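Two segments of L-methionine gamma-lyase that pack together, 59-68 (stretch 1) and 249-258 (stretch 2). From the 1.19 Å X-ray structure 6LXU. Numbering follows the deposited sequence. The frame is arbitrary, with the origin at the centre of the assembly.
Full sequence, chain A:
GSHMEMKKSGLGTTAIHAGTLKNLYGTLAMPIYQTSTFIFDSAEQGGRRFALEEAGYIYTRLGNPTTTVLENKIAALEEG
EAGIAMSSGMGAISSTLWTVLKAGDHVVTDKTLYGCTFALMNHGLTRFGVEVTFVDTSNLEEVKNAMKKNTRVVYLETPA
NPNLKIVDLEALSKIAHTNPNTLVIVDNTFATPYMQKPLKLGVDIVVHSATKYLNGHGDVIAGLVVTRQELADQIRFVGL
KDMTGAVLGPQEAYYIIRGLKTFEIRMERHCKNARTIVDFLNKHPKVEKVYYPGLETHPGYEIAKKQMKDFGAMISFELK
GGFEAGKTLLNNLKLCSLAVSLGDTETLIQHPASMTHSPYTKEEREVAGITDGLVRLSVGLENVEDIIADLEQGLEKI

Stretch 1 59-68: YTRLGNPTTT
Stretch 2 (249-258) GPQEAYYIIR

The contact is built round one threonine and one proline. Stretch 2 enters its helix at Pro 250 and stays helical through Arg 258, with Gly 249 at the N-cap position and i to i+4 bonds beginning at Ala 253 N to Gly 249 O (2.9 Å). Stretch 1 is more irregular: residues 60-62 have helical phi/psi, Gly 63 (169/160) and Asn 64 (-153/142) are extended, and a helix starts at Pro 65. The helices approach where Thr 67 CA lies 5.5 Å from Ala 253 CA and Thr 66 CA lies 6.2 Å from Pro 250 CA, so the register advances in the same sense on both.

Thr 66, chi1 -52° (m), covers the most surface. Its CA-to-CB bond points toward stretch 2, and the side chain fits as a knob among Pro 250, Ala 253, Tyr 254 and Ile 257. The methyl does the filling: Thr 66 CG2 lies 4.0 Å from Ala 253 CB, 3.9 Å from Pro 250 O and 4.0 Å from Ile 257 CD1. Pro 250 O already accepts from Tyr 254 N (2.9 Å) within its own helix, while Thr 66 OG1 is satisfied elsewhere in the structure. Ile 257, m then t, also brings CD1 to 3.5 Å from Thr 66 O.

Pro 250, C-gamma exo with CA-to-CB sideways, turns its ring to the loop before the other helix. Pro 250 CG sits 3.6 Å from Asn 64 ND2 and 4.3 Å from Thr 60 CG2. Asn 64 (t, chi2 -73°) is held by two bonds within its own stretch: ND2 donates to Thr 60 OG1 at 3.1 Å, nearly straight, and OD1 caps the helix through a weak 2.9 Å bond from Thr 66 N.

Ala 253 CB, directed toward stretch 1, also meets Thr 67 OG1 (Thr 67 is m, sideways) at 3.8 Å. No hydrogen bond crosses between the stretches; the contact buries 270 Å², both sides summed, by packing alone.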

# COMPACT_ATOMS: atom_id res chain seq x y z
N TYR A 59 -20.59 -3.05 0.74
CA TYR A 59 -19.66 -3.70 -0.18
C TYR A 59 -18.97 -2.61 -0.98
O TYR A 59 -19.62 -1.67 -1.42
CB TYR A 59 -20.43 -4.62 -1.11
CG TYR A 59 -19.63 -5.47 -2.05
CD1 TYR A 59 -18.95 -6.58 -1.60
CD2 TYR A 59 -19.61 -5.21 -3.42
CE1 TYR A 59 -18.27 -7.41 -2.46
CE2 TYR A 59 -18.94 -6.03 -4.31
CZ TYR A 59 -18.28 -7.14 -3.82
OH TYR A 59 -17.65 -8.02 -4.67
N THR A 60 -17.67 -2.73 -1.18
CA THR A 60 -16.88 -1.61 -1.71
C THR A 60 -17.30 -1.15 -3.10
O THR A 60 -17.18 0.03 -3.39
CB THR A 60 -15.39 -1.93 -1.59
OG1 THR A 60 -15.09 -1.86 -0.20
CG2 THR A 60 -14.48 -0.97 -2.36
N ARG A 61 -17.84 -2.03 -3.96
CA ARG A 61 -18.34 -1.53 -5.25
C ARG A 61 -19.45 -0.50 -5.08
O ARG A 61 -19.55 0.43 -5.89
CB ARG A 61 -18.77 -2.68 -6.17
CG ARG A 61 -19.41 -2.24 -7.50
CD ARG A 61 -19.19 -3.23 -8.66
NE ARG A 61 -19.47 -4.61 -8.28
CZ ARG A 61 -20.69 -5.11 -8.06
NH1 ARG A 61 -21.78 -4.36 -8.26
NH2 ARG A 61 -20.83 -6.34 -7.60
N LEU A 62 -20.27 -0.65 -4.04
CA LEU A 62 -21.32 0.33 -3.72
C LEU A 62 -20.77 1.60 -3.09
O LEU A 62 -21.27 2.70 -3.38
CB LEU A 62 -22.37 -0.27 -2.79
CG LEU A 62 -23.13 -1.48 -3.33
CD1 LEU A 62 -24.06 -2.06 -2.26
CD2 LEU A 62 -23.91 -1.14 -4.58
N GLY A 63 -19.76 1.46 -2.24
CA GLY A 63 -19.18 2.57 -1.51
C GLY A 63 -18.26 2.06 -0.43
O GLY A 63 -18.35 0.92 -0.02
N ASN A 64 -17.36 2.94 0.03
CA ASN A 64 -16.33 2.57 0.98
C ASN A 64 -15.97 3.84 1.76
O ASN A 64 -15.92 4.90 1.17
CB ASN A 64 -15.11 2.04 0.19
CG ASN A 64 -13.91 1.75 1.05
OD1 ASN A 64 -13.24 2.67 1.53
ND2 ASN A 64 -13.60 0.47 1.25
N PRO A 65 -15.71 3.72 3.07
CA PRO A 65 -15.49 4.96 3.84
C PRO A 65 -14.30 5.80 3.39
O PRO A 65 -14.37 7.02 3.43
CB PRO A 65 -15.39 4.51 5.29
CG PRO A 65 -15.52 3.04 5.29
CD PRO A 65 -15.76 2.53 3.92
N THR A 66 -13.19 5.16 3.00
CA THR A 66 -12.06 5.92 2.47
C THR A 66 -12.48 6.68 1.21
O THR A 66 -12.25 7.87 1.06
CB THR A 66 -10.85 5.02 2.18
OG1 THR A 66 -10.54 4.24 3.34
CG2 THR A 66 -9.65 5.84 1.73
N THR A 67 -13.16 5.97 0.31
CA THR A 67 -13.61 6.57 -0.93
C THR A 67 -14.63 7.69 -0.69
O THR A 67 -14.62 8.69 -1.40
CB THR A 67 -14.15 5.48 -1.84
OG1 THR A 67 -13.15 4.47 -1.90
CG2 THR A 67 -14.45 6.00 -3.21
N THR A 68 -15.50 7.50 0.30
CA THR A 68 -16.48 8.54 0.63
C THR A 68 -15.81 9.88 0.97
O THR A 68 -16.29 10.93 0.55
CB THR A 68 -17.36 8.10 1.80
OG1 THR A 68 -18.14 6.99 1.34
CG2 THR A 68 -18.29 9.21 2.28
N GLY A 249 -9.80 1.44 -6.07
CA GLY A 249 -9.18 0.73 -4.96
C GLY A 249 -9.04 1.65 -3.75
O GLY A 249 -8.65 2.81 -3.91
N PRO A 250 -9.31 1.15 -2.53
CA PRO A 250 -9.14 2.01 -1.36
C PRO A 250 -7.72 2.59 -1.23
O PRO A 250 -7.58 3.75 -0.84
CB PRO A 250 -9.56 1.11 -0.21
CG PRO A 250 -10.61 0.23 -0.81
CD PRO A 250 -10.08 -0.07 -2.19
N GLN A 251 -6.71 1.82 -1.60
CA GLN A 251 -5.34 2.36 -1.57
C GLN A 251 -5.22 3.58 -2.47
O GLN A 251 -4.63 4.60 -2.08
CB GLN A 251 -4.32 1.31 -2.01
CG GLN A 251 -2.89 1.84 -2.02
CD GLN A 251 -2.42 2.22 -0.64
OE1 GLN A 251 -2.57 1.43 0.30
NE2 GLN A 251 -1.85 3.42 -0.49
N GLU A 252 -5.76 3.48 -3.68
CA GLU A 252 -5.72 4.61 -4.60
C GLU A 252 -6.56 5.78 -4.10
O GLU A 252 -6.14 6.93 -4.25
CB GLU A 252 -6.10 4.19 -6.02
CG GLU A 252 -5.00 3.43 -6.74
CD GLU A 252 -4.87 1.96 -6.36
OE1 GLU A 252 -5.89 1.37 -5.91
OE2 GLU A 252 -3.78 1.36 -6.55
N ALA A 253 -7.71 5.51 -3.49
CA ALA A 253 -8.48 6.58 -2.87
C ALA A 253 -7.63 7.33 -1.83
O ALA A 253 -7.64 8.56 -1.80
CB ALA A 253 -9.76 6.05 -2.26
N TYR A 254 -6.90 6.58 -1.01
CA TYR A 254 -6.02 7.18 -0.02
C TYR A 254 -4.92 8.02 -0.70
O TYR A 254 -4.67 9.16 -0.28
CB TYR A 254 -5.41 6.12 0.94
CG TYR A 254 -4.56 6.82 1.95
CD1 TYR A 254 -5.14 7.53 3.00
CD2 TYR A 254 -3.18 6.91 1.79
CE1 TYR A 254 -4.38 8.28 3.86
CE2 TYR A 254 -2.40 7.65 2.66
CZ TYR A 254 -3.01 8.36 3.68
OH TYR A 254 -2.30 9.19 4.53
N TYR A 255 -4.28 7.47 -1.72
CA TYR A 255 -3.27 8.24 -2.44
C TYR A 255 -3.81 9.57 -2.94
O TYR A 255 -3.12 10.59 -2.90
CB TYR A 255 -2.70 7.45 -3.62
CG TYR A 255 -1.64 6.41 -3.32
CD1 TYR A 255 -0.48 6.72 -2.60
CD2 TYR A 255 -1.72 5.14 -3.89
CE1 TYR A 255 0.52 5.77 -2.43
CE2 TYR A 255 -0.71 4.20 -3.70
CZ TYR A 255 0.41 4.53 -2.97
OH TYR A 255 1.42 3.61 -2.75
N ILE A 256 -5.05 9.58 -3.44
CA ILE A 256 -5.61 10.83 -3.97
C ILE A 256 -5.96 11.80 -2.84
O ILE A 256 -5.66 12.99 -2.94
CB ILE A 256 -6.85 10.58 -4.85
CG1 ILE A 256 -6.55 9.61 -6.00
CG2 ILE A 256 -7.37 11.90 -5.41
CD1 ILE A 256 -7.77 8.93 -6.55
N ILE A 257 -6.57 11.30 -1.77
CA ILE A 257 -6.78 12.15 -0.58
C ILE A 257 -5.45 12.79 -0.15
O ILE A 257 -5.38 14.00 0.13
CB ILE A 257 -7.38 11.31 0.57
CG1 ILE A 257 -8.83 10.92 0.26
CG2 ILE A 257 -7.29 12.06 1.90
CD1 ILE A 257 -9.36 9.81 1.14
N ARG A 258 -4.42 11.97 -0.10
CA ARG A 258 -3.10 12.44 0.29
C ARG A 258 -2.59 13.50 -0.70
O ARG A 258 -2.08 14.55 -0.29
CB ARG A 258 -2.14 11.27 0.33
CG ARG A 258 -0.80 11.59 0.95
CD ARG A 258 0.14 10.43 0.83
NE ARG A 258 1.20 10.39 1.82
CZ ARG A 258 2.50 10.58 1.62
NH1 ARG A 258 2.97 11.04 0.45
NH2 ARG A 258 3.34 10.32 2.61